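Local coordinates for protein metallo-beta-lactamase (Chryseobacterium indologenes, PDB 3L6N) that hydrolyses the beta-lactam ring of penicillins, cephalosporins and carbapenems with the help of bound zinc, and so confers resistance to these antibiotics, at residues K161-T166 with G206-H211; Y29-M34 with P198-W203; Y96-T101 with E115-G120; F130-L135 with D142-W147. All blocks are in the same frame, centred on the assembly; numbering follows the deposited sequence. Where two conformers were deposited one is given.

Contact 1 of 4, residues K161-T166 with G206-H211; sequences KSNSAT and GGHVEH. With SO4 (sulfate ion), chain E.
Ser-162 O is gripped twice: the backbone N of Ala-165 closes a type I turn onto it at 2.9 Å, and His-211 ND1 donates to it at 3.2 Å from the opposite face of the carbonyl plane. The imidazole bond is somewhat bent, 146° at the hydrogen. The CG of His-211 lies anti to its backbone N (chi1 -163°), on the side of the turn, and Asn-163 O sits over one ring face, offset toward the rim.

The second histidine is used the other way round. His-208 ND1 is an acceptor, taking the backbone N-H of Asn-163 at 3.0 Å in the ring plane. That puts the proton on NE2, which donates to Trp-203 O, and the ring is fixed at both nitrogens. Beside it the Asn-163 amide lies only 24° from the ring plane; its ND2 donates to Gly-206 O at 2.8 Å and also to Lys-204 O. Ser-162 OG is held as well, by Glu-202 O and by the N-H of Ser-164 at 3.0 Å, the latter an ST turn.

Gly-207 is the N-cap of helix 208-217. At this helix start a sulfate, probably from the crystallisation liquor, takes the N-H of His-208 on O3 at 2.9 Å, while Val-209 N reaches its O4 at 3.0 Å. The contact thus ties the loop after strand 153-157, with Lys-161, which probably binds the beta-lactam, to the first turn of helix 208-217; Val-209 packs on helix 179-189 and strand 195-198, and Lys-161 and Ala-165 lie against Leu-215.

Contact 2 of 4, residues Y29-M34 with P198-W203; sequences YSANSM and PGHDEW. With ZN (zinc ion), chain C.
Asn-32 reaches from strand 27-38 into the loop that carries the zinc ligand His-200. Its CB lies 3.4 Å from Pro-198 O, and with CG anti to the carbonyl carbon (chi1 -54°) the amide enters the bend of 198-203. There ND2 spends both hydrogens on backbone carbonyls, Pro-198 O and Asp-201 O, each at 2.9 Å. Both acceptors lie close to the amide plane, although the donor stands above the plane of each carbonyl. The other branch, OD1, accepts from Lys-19 NZ and passes 3.9 Å from CD1 of Trp-203, whose ring is nearly perpendicular to the amide. The backbone N of the same asparagine donates to Gly-199 O at 2.7 Å.

One residue further along the loop, His-200 ND1 gives its proton to Ser-30 O at 3.1 Å, with the oxygen at the ring edge. In the conformer given, this second-shell bond orients the ring, with NE2 toward the zinc ion, 2.1 Å away. A water joins Ser-30 N to Asp-201 OD1.

Asp-80 and Cys-158 bind the same zinc ion; this Asp-Cys-His site, together with the three-histidine site of His-76, His-78 and His-139, is that of a subclass B1 metallo-beta-lactamase.

Contact 3 of 4, residues Y96-T101 with E115-G120; sequences YATAKT and EIIKTG
Tyr-96 lies with one ring face against the side chain of Glu-115, at the closing step of a beta-alpha-beta unit in which strands 94-97 and 115-116 run parallel and helix 99-107 makes the crossover. Glu-115 CG stands 3.8 Å from the ring centroid, a CH-pi contact only 16° off the normal, and its CB meets the rim atoms CD2 and CE2. The CB of Tyr-96 touches Ile-117 CG1.

Ala-97 carries both backbone bonds of this pairing: its N donates to Glu-115 O at 3.3 Å, and its O accepts from Ile-117 N at 2.9 Å. Ile-117 turns its side chain in, CD1 packing 3.6 Å from Ala-97 CA.

Thr-98 is the N-cap of helix 99-107. Its methyl CG2 touches Ile-117 CB and Thr-119 CG2, 4.0 Å from each, while OG1 sits between the backbone N and the carbonyl carbon (chi1 63°), turned to the helix. Ala-99 N, at the helix start, is joined to Ile-117 O by a water 2.9 Å from both atoms. The capping bond closes the first turn: Thr-101 N donates to Thr-98 OG1 at 3.0 Å.

Contact 4 of 4, residues F130-L135 with D142-W147; sequences FVVDFL and DNVVVW
Val-132 and Val-144 meet methyl to methyl, CG1 to CG2 at 3.6 Å, on the tight side of a beta hairpin formed by strands 128-133 and 145-148. The antiparallel ladder is regular: Val-131 with Trp-147 and Asp-133 with Val-145 are hydrogen-bonded pairs, each with two backbone bonds, and Val-132 with Val-146 is the non-hydrogen-bonded pair between them.

On the face of Val-132 and Val-146 the packing is buried. The Phe-130 side chain lies alongside Val-146, pointing the same way, with CD1 4.0 Å from CG1; its CG sits between the backbone N and the carbonyl carbon (chi1 51°), and the ring goes on to meet Phe-45 and Phe-73 edge-to-face.

The face of Val-131, Asp-133, Val-145 and Trp-147 is more mixed. Val-131 and Trp-147 are partly exposed and come together loosely, CB to CB at 4.5 Å, while Val-145 CG2 packs 3.7 Å from Asp-133 CB and 3.8 Å from Leu-135 CD1. Asp-133 OD1 is bonded to Tyr-190 OH, whose ring also meets Trp-147, and Leu-135 rests on helix 179-189.

Toward the turn the strands part. Asp-142 is buried there beside the zinc ligand His-76, its OD1 bonded to Thr-140 OG1. Phe-134, exposed, brings its CD1 to 3.3 Å from Asn-143 O and presents a ring edge to Val-144 CG1. In place of a direct backbone bond, one water accepts from Leu-135 N and donates to Asn-143 O, 2.8 Å from each.

In the fold
Contacts 1 and 2 adjoin near the zinc site, their centres 11 Å apart: Ser-162 OG probably bonds to Glu-202 O (2.6 Å), so the loop of Lys-161 is tied to the loop of His-200. The side chains of Lys-161 and His-200 are about 5 Å apart. Contacts 3 and 4 form a second pair, with centres 9 Å apart, linked by Gly-120 N to Val-132 O (2.7 Å) and by Thr-101 OG1 to Asp-142 OD2 (2.7 Å). Through Asp-142, beside His-76 and with its side chain about 7 Å from a zinc ion, this pair comes close to the metal centre. Contacts 1 and 3 lie farthest apart, centres 27 Å, on opposite sides of the chain's centre.

Contact 1 of 4, residues K161-T166 with G206-H211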
# COMPACT_ATOMS: atom_id res chain seq x y z
N LYS A 161 -11.68 2.82 0.94
CA LYS A 161 -12.40 1.71 1.55
C LYS A 161 -12.93 0.74 0.49
O LYS A 161 -13.28 1.15 -0.61
CB LYS A 161 -13.59 2.23 2.37
CG LYS A 161 -13.22 3.24 3.45
CD LYS A 161 -12.25 2.66 4.48
CE LYS A 161 -12.84 1.48 5.22
NZ LYS A 161 -11.84 0.77 6.07
N SER A 162 -13.00 -0.54 0.86
CA SER A 162 -13.55 -1.59 0.00
C SER A 162 -15.06 -1.47 -0.10
O SER A 162 -15.72 -1.11 0.88
CB SER A 162 -13.22 -2.97 0.59
OG SER A 162 -13.86 -4.02 -0.11
N ASN A 163 -15.58 -1.80 -1.28
CA ASN A 163 -17.02 -1.97 -1.48
C ASN A 163 -17.69 -2.89 -0.44
O ASN A 163 -18.91 -2.81 -0.23
CB ASN A 163 -17.32 -2.45 -2.92
CG ASN A 163 -16.74 -3.84 -3.23
OD1 ASN A 163 -16.83 -4.77 -2.42
ND2 ASN A 163 -16.17 -3.98 -4.42
N SER A 164 -16.88 -3.73 0.20
CA SER A 164 -17.34 -4.71 1.19
C SER A 164 -17.23 -4.24 2.65
O SER A 164 -17.68 -4.93 3.56
CB SER A 164 -16.59 -6.04 1.01
OG SER A 164 -15.26 -5.95 1.49
N ALA A 165 -16.63 -3.07 2.86
CA ALA A 165 -16.50 -2.50 4.21
C ALA A 165 -17.85 -1.98 4.71
O ALA A 165 -18.63 -1.45 3.93
CB ALA A 165 -15.45 -1.39 4.24
N THR A 166 -18.12 -2.15 6.00
CA THR A 166 -19.40 -1.68 6.58
C THR A 166 -19.23 -0.48 7.50
O THR A 166 -20.22 0.10 7.96
CB THR A 166 -20.18 -2.82 7.28
OG1 THR A 166 -19.37 -3.40 8.31
CG2 THR A 166 -20.59 -3.90 6.27
N GLY A 206 -14.98 -3.49 -7.91
CA GLY A 206 -15.10 -2.07 -8.20
C GLY A 206 -16.01 -1.33 -7.22
O GLY A 206 -16.40 -1.87 -6.19
N GLY A 207 -16.34 -0.09 -7.57
CA GLY A 207 -17.20 0.74 -6.74
C GLY A 207 -16.63 1.12 -5.38
O GLY A 207 -17.37 1.52 -4.49
N HIS A 208 -15.32 0.97 -5.22
CA HIS A 208 -14.67 1.28 -3.93
C HIS A 208 -14.72 2.76 -3.58
O HIS A 208 -15.02 3.12 -2.45
CB HIS A 208 -13.21 0.83 -3.93
CG HIS A 208 -13.01 -0.62 -4.22
ND1 HIS A 208 -13.66 -1.62 -3.52
CD2 HIS A 208 -12.21 -1.25 -5.12
CE1 HIS A 208 -13.27 -2.80 -3.99
NE2 HIS A 208 -12.40 -2.60 -4.96
N VAL A 209 -14.39 3.61 -4.56
CA VAL A 209 -14.41 5.06 -4.37
C VAL A 209 -15.81 5.55 -3.95
O VAL A 209 -15.95 6.30 -2.98
CB VAL A 209 -13.93 5.78 -5.65
CG1 VAL A 209 -14.18 7.29 -5.58
CG2 VAL A 209 -12.46 5.50 -5.90
N GLU A 210 -16.85 5.11 -4.67
CA GLU A 210 -18.21 5.54 -4.36
C GLU A 210 -18.65 5.04 -3.00
O GLU A 210 -19.35 5.75 -2.27
CB GLU A 210 -19.19 5.09 -5.45
CG GLU A 210 -19.14 5.93 -6.72
CD GLU A 210 -19.32 7.42 -6.46
OE1 GLU A 210 -20.27 7.82 -5.73
OE2 GLU A 210 -18.50 8.21 -6.98
N HIS A 211 -18.24 3.83 -2.65
CA HIS A 211 -18.59 3.29 -1.35
C HIS A 211 -17.87 4.00 -0.20
O HIS A 211 -18.41 4.10 0.90
CB HIS A 211 -18.38 1.78 -1.27
CG HIS A 211 -19.09 1.16 -0.12
ND1 HIS A 211 -18.44 0.52 0.91
CD2 HIS A 211 -20.41 1.13 0.19
CE1 HIS A 211 -19.33 0.10 1.79
NE2 HIS A 211 -20.53 0.46 1.37
S SO4 E . -13.29 1.91 -7.63
O1 SO4 E . -12.27 2.41 -6.70
O2 SO4 E . -12.89 2.17 -9.01
O3 SO4 E . -13.44 0.48 -7.43
O4 SO4 E . -14.54 2.61 -7.34

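Contact 2 of 4, residues Y29-M34 with P198-W203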
# COMPACT_ATOMS: atom_id res chain seq x y z
N TYR A 29 -8.35 -10.10 10.03
CA TYR A 29 -8.55 -9.04 9.04
C TYR A 29 -7.54 -9.21 7.90
O TYR A 29 -6.50 -9.83 8.08
CB TYR A 29 -8.36 -7.67 9.70
CG TYR A 29 -9.42 -7.36 10.74
CD1 TYR A 29 -10.65 -6.82 10.37
CD2 TYR A 29 -9.19 -7.64 12.09
CE1 TYR A 29 -11.63 -6.54 11.32
CE2 TYR A 29 -10.16 -7.36 13.05
CZ TYR A 29 -11.37 -6.81 12.65
OH TYR A 29 -12.34 -6.54 13.59
N SER A 30 -7.89 -8.64 6.75
CA SER A 30 -7.05 -8.72 5.57
C SER A 30 -6.54 -7.33 5.24
O SER A 30 -7.20 -6.32 5.51
CB SER A 30 -7.87 -9.27 4.40
OG SER A 30 -7.05 -9.76 3.37
N ALA A 31 -5.34 -7.28 4.67
CA ALA A 31 -4.81 -6.04 4.11
C ALA A 31 -4.30 -6.36 2.72
O ALA A 31 -3.65 -7.38 2.52
CB ALA A 31 -3.66 -5.50 4.97
N ASN A 32 -4.60 -5.47 1.77
CA ASN A 32 -4.11 -5.62 0.40
C ASN A 32 -2.90 -4.75 0.17
O ASN A 32 -2.92 -3.55 0.43
CB ASN A 32 -5.21 -5.22 -0.58
CG ASN A 32 -6.49 -5.97 -0.34
OD1 ASN A 32 -6.49 -7.20 -0.27
ND2 ASN A 32 -7.58 -5.23 -0.16
N SER A 33 -1.82 -5.38 -0.28
CA SER A 33 -0.59 -4.69 -0.63
C SER A 33 -0.28 -5.04 -2.08
O SER A 33 -1.04 -5.76 -2.73
CB SER A 33 0.54 -5.10 0.32
OG SER A 33 0.27 -4.60 1.64
N MET A 34 0.82 -4.50 -2.60
CA MET A 34 1.19 -4.82 -3.98
C MET A 34 2.68 -5.08 -4.08
O MET A 34 3.46 -4.65 -3.23
CB MET A 34 0.81 -3.66 -4.92
CG MET A 34 -0.66 -3.34 -4.87
SD MET A 34 -1.22 -2.28 -6.22
CE MET A 34 -1.37 -3.46 -7.57
N PRO A 198 -8.23 -1.09 -2.79
CA PRO A 198 -8.44 -0.60 -1.42
C PRO A 198 -7.48 -1.26 -0.44
O PRO A 198 -7.05 -2.40 -0.66
CB PRO A 198 -9.89 -1.01 -1.12
CG PRO A 198 -10.08 -2.29 -1.89
CD PRO A 198 -9.18 -2.16 -3.14
N GLY A 199 -7.16 -0.56 0.64
CA GLY A 199 -6.18 -1.06 1.61
C GLY A 199 -6.56 -2.33 2.34
O GLY A 199 -5.70 -3.16 2.64
N HIS A 200 -7.86 -2.49 2.61
CA HIS A 200 -8.36 -3.63 3.38
C HIS A 200 -9.56 -4.27 2.71
O HIS A 200 -10.25 -3.64 1.92
CB HIS A 200 -8.76 -3.16 4.78
CG HIS A 200 -7.63 -2.61 5.59
ND1 HIS A 200 -6.79 -3.40 6.34
CD2 HIS A 200 -7.20 -1.33 5.77
CE1 HIS A 200 -5.90 -2.65 6.95
NE2 HIS A 200 -6.12 -1.39 6.61
N ASP A 201 -9.81 -5.54 3.06
CA ASP A 201 -11.01 -6.27 2.64
C ASP A 201 -11.00 -6.60 1.14
O ASP A 201 -9.92 -6.74 0.55
CB ASP A 201 -12.29 -5.52 3.09
CG ASP A 201 -12.17 -4.96 4.53
OD1 ASP A 201 -11.95 -5.76 5.47
OD2 ASP A 201 -12.29 -3.73 4.72
N GLU A 202 -12.17 -6.76 0.54
CA GLU A 202 -12.28 -7.16 -0.87
C GLU A 202 -11.74 -6.11 -1.84
O GLU A 202 -12.18 -4.96 -1.80
CB GLU A 202 -13.74 -7.48 -1.21
CG GLU A 202 -14.13 -8.92 -0.99
CD GLU A 202 -13.58 -9.84 -2.09
OE1 GLU A 202 -13.52 -11.06 -1.86
OE2 GLU A 202 -13.21 -9.34 -3.18
N TRP A 203 -10.81 -6.50 -2.71
CA TRP A 203 -10.32 -5.60 -3.75
C TRP A 203 -11.05 -5.76 -5.08
O TRP A 203 -11.03 -4.86 -5.91
CB TRP A 203 -8.80 -5.74 -3.96
CG TRP A 203 -8.36 -7.09 -4.47
CD1 TRP A 203 -7.92 -8.14 -3.73
CD2 TRP A 203 -8.30 -7.51 -5.84
NE1 TRP A 203 -7.60 -9.21 -4.55
CE2 TRP A 203 -7.82 -8.84 -5.85
CE3 TRP A 203 -8.60 -6.90 -7.06
CZ2 TRP A 203 -7.64 -9.57 -7.03
CZ3 TRP A 203 -8.43 -7.62 -8.24
CH2 TRP A 203 -7.95 -8.94 -8.21
ZN ZN C . -4.56 0.05 6.51
O HOH W 1 -10.71 -8.19 6.23
O HOH W 2 -3.85 1.15 8.13

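Contact 3 of 4, residues Y96-T101 with E115-G120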
# COMPACT_ATOMS: atom_id res chain seq x y z
N TYR A 96 11.50 3.37 1.28
CA TYR A 96 11.01 4.66 0.79
C TYR A 96 9.77 5.08 1.54
O TYR A 96 8.79 4.31 1.64
CB TYR A 96 10.68 4.58 -0.70
CG TYR A 96 11.87 4.39 -1.62
CD1 TYR A 96 12.45 3.13 -1.79
CD2 TYR A 96 12.39 5.46 -2.35
CE1 TYR A 96 13.53 2.94 -2.63
CE2 TYR A 96 13.47 5.28 -3.20
CZ TYR A 96 14.03 4.02 -3.33
OH TYR A 96 15.10 3.82 -4.17
N ALA A 97 9.79 6.31 2.06
CA ALA A 97 8.62 6.90 2.71
C ALA A 97 8.68 8.40 2.52
O ALA A 97 9.75 8.96 2.29
CB ALA A 97 8.60 6.56 4.20
N THR A 98 7.53 9.05 2.61
CA THR A 98 7.52 10.51 2.60
C THR A 98 8.10 11.07 3.90
O THR A 98 8.19 10.36 4.91
CB THR A 98 6.10 11.07 2.46
OG1 THR A 98 5.34 10.68 3.62
CG2 THR A 98 5.42 10.59 1.19
N ALA A 99 8.48 12.34 3.87
CA ALA A 99 8.92 13.03 5.08
C ALA A 99 7.87 12.94 6.19
O ALA A 99 8.21 12.66 7.34
CB ALA A 99 9.28 14.48 4.78
N LYS A 100 6.59 13.12 5.84
CA LYS A 100 5.50 13.06 6.82
C LYS A 100 5.40 11.69 7.47
O LYS A 100 5.24 11.56 8.68
CB LYS A 100 4.17 13.44 6.17
CG LYS A 100 4.11 14.89 5.67
CD LYS A 100 4.00 15.89 6.83
CE LYS A 100 3.86 17.32 6.30
NZ LYS A 100 3.60 18.31 7.40
N THR A 101 5.50 10.65 6.65
CA THR A 101 5.42 9.28 7.14
C THR A 101 6.58 9.00 8.09
O THR A 101 6.40 8.40 9.15
CB THR A 101 5.37 8.29 5.97
OG1 THR A 101 4.09 8.41 5.33
CG2 THR A 101 5.54 6.84 6.44
N GLU A 115 15.35 6.27 2.13
CA GLU A 115 15.13 7.19 1.01
C GLU A 115 13.83 7.95 1.19
O GLU A 115 12.87 7.42 1.74
CB GLU A 115 15.10 6.45 -0.34
CG GLU A 115 15.95 5.19 -0.45
CD GLU A 115 17.44 5.45 -0.31
OE1 GLU A 115 18.12 4.65 0.39
OE2 GLU A 115 17.93 6.43 -0.90
N ILE A 116 13.80 9.18 0.70
CA ILE A 116 12.64 10.05 0.85
C ILE A 116 11.86 10.17 -0.45
O ILE A 116 12.40 10.57 -1.49
CB ILE A 116 13.06 11.48 1.31
CG1 ILE A 116 13.99 11.41 2.52
CG2 ILE A 116 11.83 12.38 1.54
CD1 ILE A 116 13.44 10.65 3.69
N ILE A 117 10.57 9.83 -0.38
CA ILE A 117 9.70 9.88 -1.55
C ILE A 117 9.49 11.32 -2.04
O ILE A 117 9.18 12.21 -1.24
CB ILE A 117 8.32 9.23 -1.28
CG1 ILE A 117 8.50 7.72 -1.04
CG2 ILE A 117 7.33 9.51 -2.43
CD1 ILE A 117 7.22 7.00 -0.63
N LYS A 118 9.67 11.52 -3.34
CA LYS A 118 9.24 12.76 -3.97
C LYS A 118 7.89 12.52 -4.63
O LYS A 118 7.78 11.77 -5.60
CB LYS A 118 10.26 13.22 -5.02
CG LYS A 118 11.61 13.61 -4.47
CD LYS A 118 12.46 14.20 -5.57
CE LYS A 118 13.67 14.90 -5.00
NZ LYS A 118 14.52 15.45 -6.10
N THR A 119 6.85 13.12 -4.06
CA THR A 119 5.51 12.84 -4.55
C THR A 119 5.26 13.50 -5.90
O THR A 119 5.78 14.58 -6.19
CB THR A 119 4.43 13.23 -3.54
OG1 THR A 119 4.58 14.60 -3.15
CG2 THR A 119 4.51 12.33 -2.31
N GLY A 120 4.50 12.82 -6.74
CA GLY A 120 4.09 13.37 -8.02
C GLY A 120 5.14 13.24 -9.11
O GLY A 120 4.90 13.67 -10.24
O HOH W 3 8.62 13.59 1.21

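Contact 4 of 4, residues F130-L135 with D142-W147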
# COMPACT_ATOMS: atom_id res chain seq x y z
N PHE A 130 6.32 4.12 -11.87
CA PHE A 130 5.15 4.44 -11.04
C PHE A 130 5.28 5.84 -10.45
O PHE A 130 6.35 6.43 -10.50
CB PHE A 130 4.95 3.38 -9.94
CG PHE A 130 6.19 3.10 -9.14
CD1 PHE A 130 6.42 3.77 -7.94
CD2 PHE A 130 7.15 2.18 -9.59
CE1 PHE A 130 7.57 3.52 -7.19
CE2 PHE A 130 8.30 1.92 -8.86
CZ PHE A 130 8.52 2.60 -7.66
N VAL A 131 4.19 6.35 -9.90
CA VAL A 131 4.17 7.67 -9.27
C VAL A 131 3.50 7.54 -7.91
O VAL A 131 2.41 7.00 -7.81
CB VAL A 131 3.39 8.70 -10.13
CG1 VAL A 131 3.35 10.08 -9.42
CG2 VAL A 131 4.01 8.84 -11.52
N VAL A 132 4.16 8.04 -6.87
CA VAL A 132 3.54 8.11 -5.55
C VAL A 132 2.94 9.50 -5.40
O VAL A 132 3.67 10.49 -5.54
CB VAL A 132 4.56 7.84 -4.42
CG1 VAL A 132 3.86 7.88 -3.06
CG2 VAL A 132 5.26 6.51 -4.64
N ASP A 133 1.64 9.57 -5.16
CA ASP A 133 0.92 10.85 -5.11
C ASP A 133 0.34 11.14 -3.73
O ASP A 133 -0.24 10.25 -3.10
CB ASP A 133 -0.22 10.86 -6.12
CG ASP A 133 0.18 11.38 -7.49
OD1 ASP A 133 -0.25 10.77 -8.50
OD2 ASP A 133 0.90 12.40 -7.57
N PHE A 134 0.48 12.38 -3.27
CA PHE A 134 -0.25 12.83 -2.10
C PHE A 134 -1.41 13.70 -2.56
O PHE A 134 -1.21 14.78 -3.14
CB PHE A 134 0.66 13.61 -1.15
CG PHE A 134 -0.05 14.10 0.07
CD1 PHE A 134 -0.39 13.21 1.08
CD2 PHE A 134 -0.41 15.44 0.20
CE1 PHE A 134 -1.08 13.64 2.20
CE2 PHE A 134 -1.09 15.88 1.32
CZ PHE A 134 -1.42 14.98 2.33
N LEU A 135 -2.63 13.22 -2.32
CA LEU A 135 -3.84 13.91 -2.81
C LEU A 135 -4.52 14.70 -1.70
O LEU A 135 -5.51 15.41 -1.95
CB LEU A 135 -4.82 12.90 -3.41
CG LEU A 135 -4.32 12.07 -4.60
CD1 LEU A 135 -5.26 10.88 -4.84
CD2 LEU A 135 -4.17 12.92 -5.86
N ASP A 142 -0.89 11.39 6.37
CA ASP A 142 0.25 11.08 5.51
C ASP A 142 -0.06 10.10 4.37
O ASP A 142 0.82 9.74 3.59
CB ASP A 142 1.44 10.55 6.34
CG ASP A 142 1.15 9.19 7.00
OD1 ASP A 142 0.01 8.96 7.43
OD2 ASP A 142 2.09 8.37 7.11
N ASN A 143 -1.30 9.64 4.29
CA ASN A 143 -1.61 8.62 3.28
C ASN A 143 -1.32 9.07 1.85
O ASN A 143 -1.65 10.20 1.47
CB ASN A 143 -3.02 8.00 3.43
CG ASN A 143 -4.16 9.03 3.48
OD1 ASN A 143 -5.23 8.71 4.00
ND2 ASN A 143 -3.97 10.23 2.93
N VAL A 144 -0.69 8.18 1.09
CA VAL A 144 -0.39 8.43 -0.32
C VAL A 144 -0.94 7.28 -1.15
O VAL A 144 -1.23 6.21 -0.62
CB VAL A 144 1.12 8.60 -0.58
CG1 VAL A 144 1.63 9.90 0.05
CG2 VAL A 144 1.93 7.39 -0.06
N VAL A 145 -1.09 7.52 -2.45
CA VAL A 145 -1.54 6.50 -3.40
C VAL A 145 -0.40 6.23 -4.39
O VAL A 145 0.53 7.04 -4.51
CB VAL A 145 -2.81 6.96 -4.17
CG1 VAL A 145 -3.98 7.22 -3.20
CG2 VAL A 145 -2.53 8.21 -5.06
N VAL A 146 -0.46 5.10 -5.09
CA VAL A 146 0.55 4.76 -6.08
C VAL A 146 -0.10 4.48 -7.41
O VAL A 146 -0.96 3.60 -7.53
CB VAL A 146 1.44 3.56 -5.65
CG1 VAL A 146 2.62 3.41 -6.61
CG2 VAL A 146 1.96 3.75 -4.21
N TRP A 147 0.30 5.26 -8.42
CA TRP A 147 -0.25 5.11 -9.77
C TRP A 147 0.73 4.35 -10.66
O TRP A 147 1.92 4.66 -10.68
CB TRP A 147 -0.52 6.50 -10.36
CG TRP A 147 -0.92 6.53 -11.82
CD1 TRP A 147 -0.28 7.18 -12.84
CD2 TRP A 147 -2.06 5.90 -12.41
NE1 TRP A 147 -0.94 6.99 -14.02
CE2 TRP A 147 -2.04 6.21 -13.79
CE3 TRP A 147 -3.10 5.10 -11.91
CZ2 TRP A 147 -3.02 5.74 -14.68
CZ3 TRP A 147 -4.08 4.64 -12.79
CH2 TRP A 147 -4.03 4.96 -14.16
O HOH W 4 -3.36 11.37 -0.35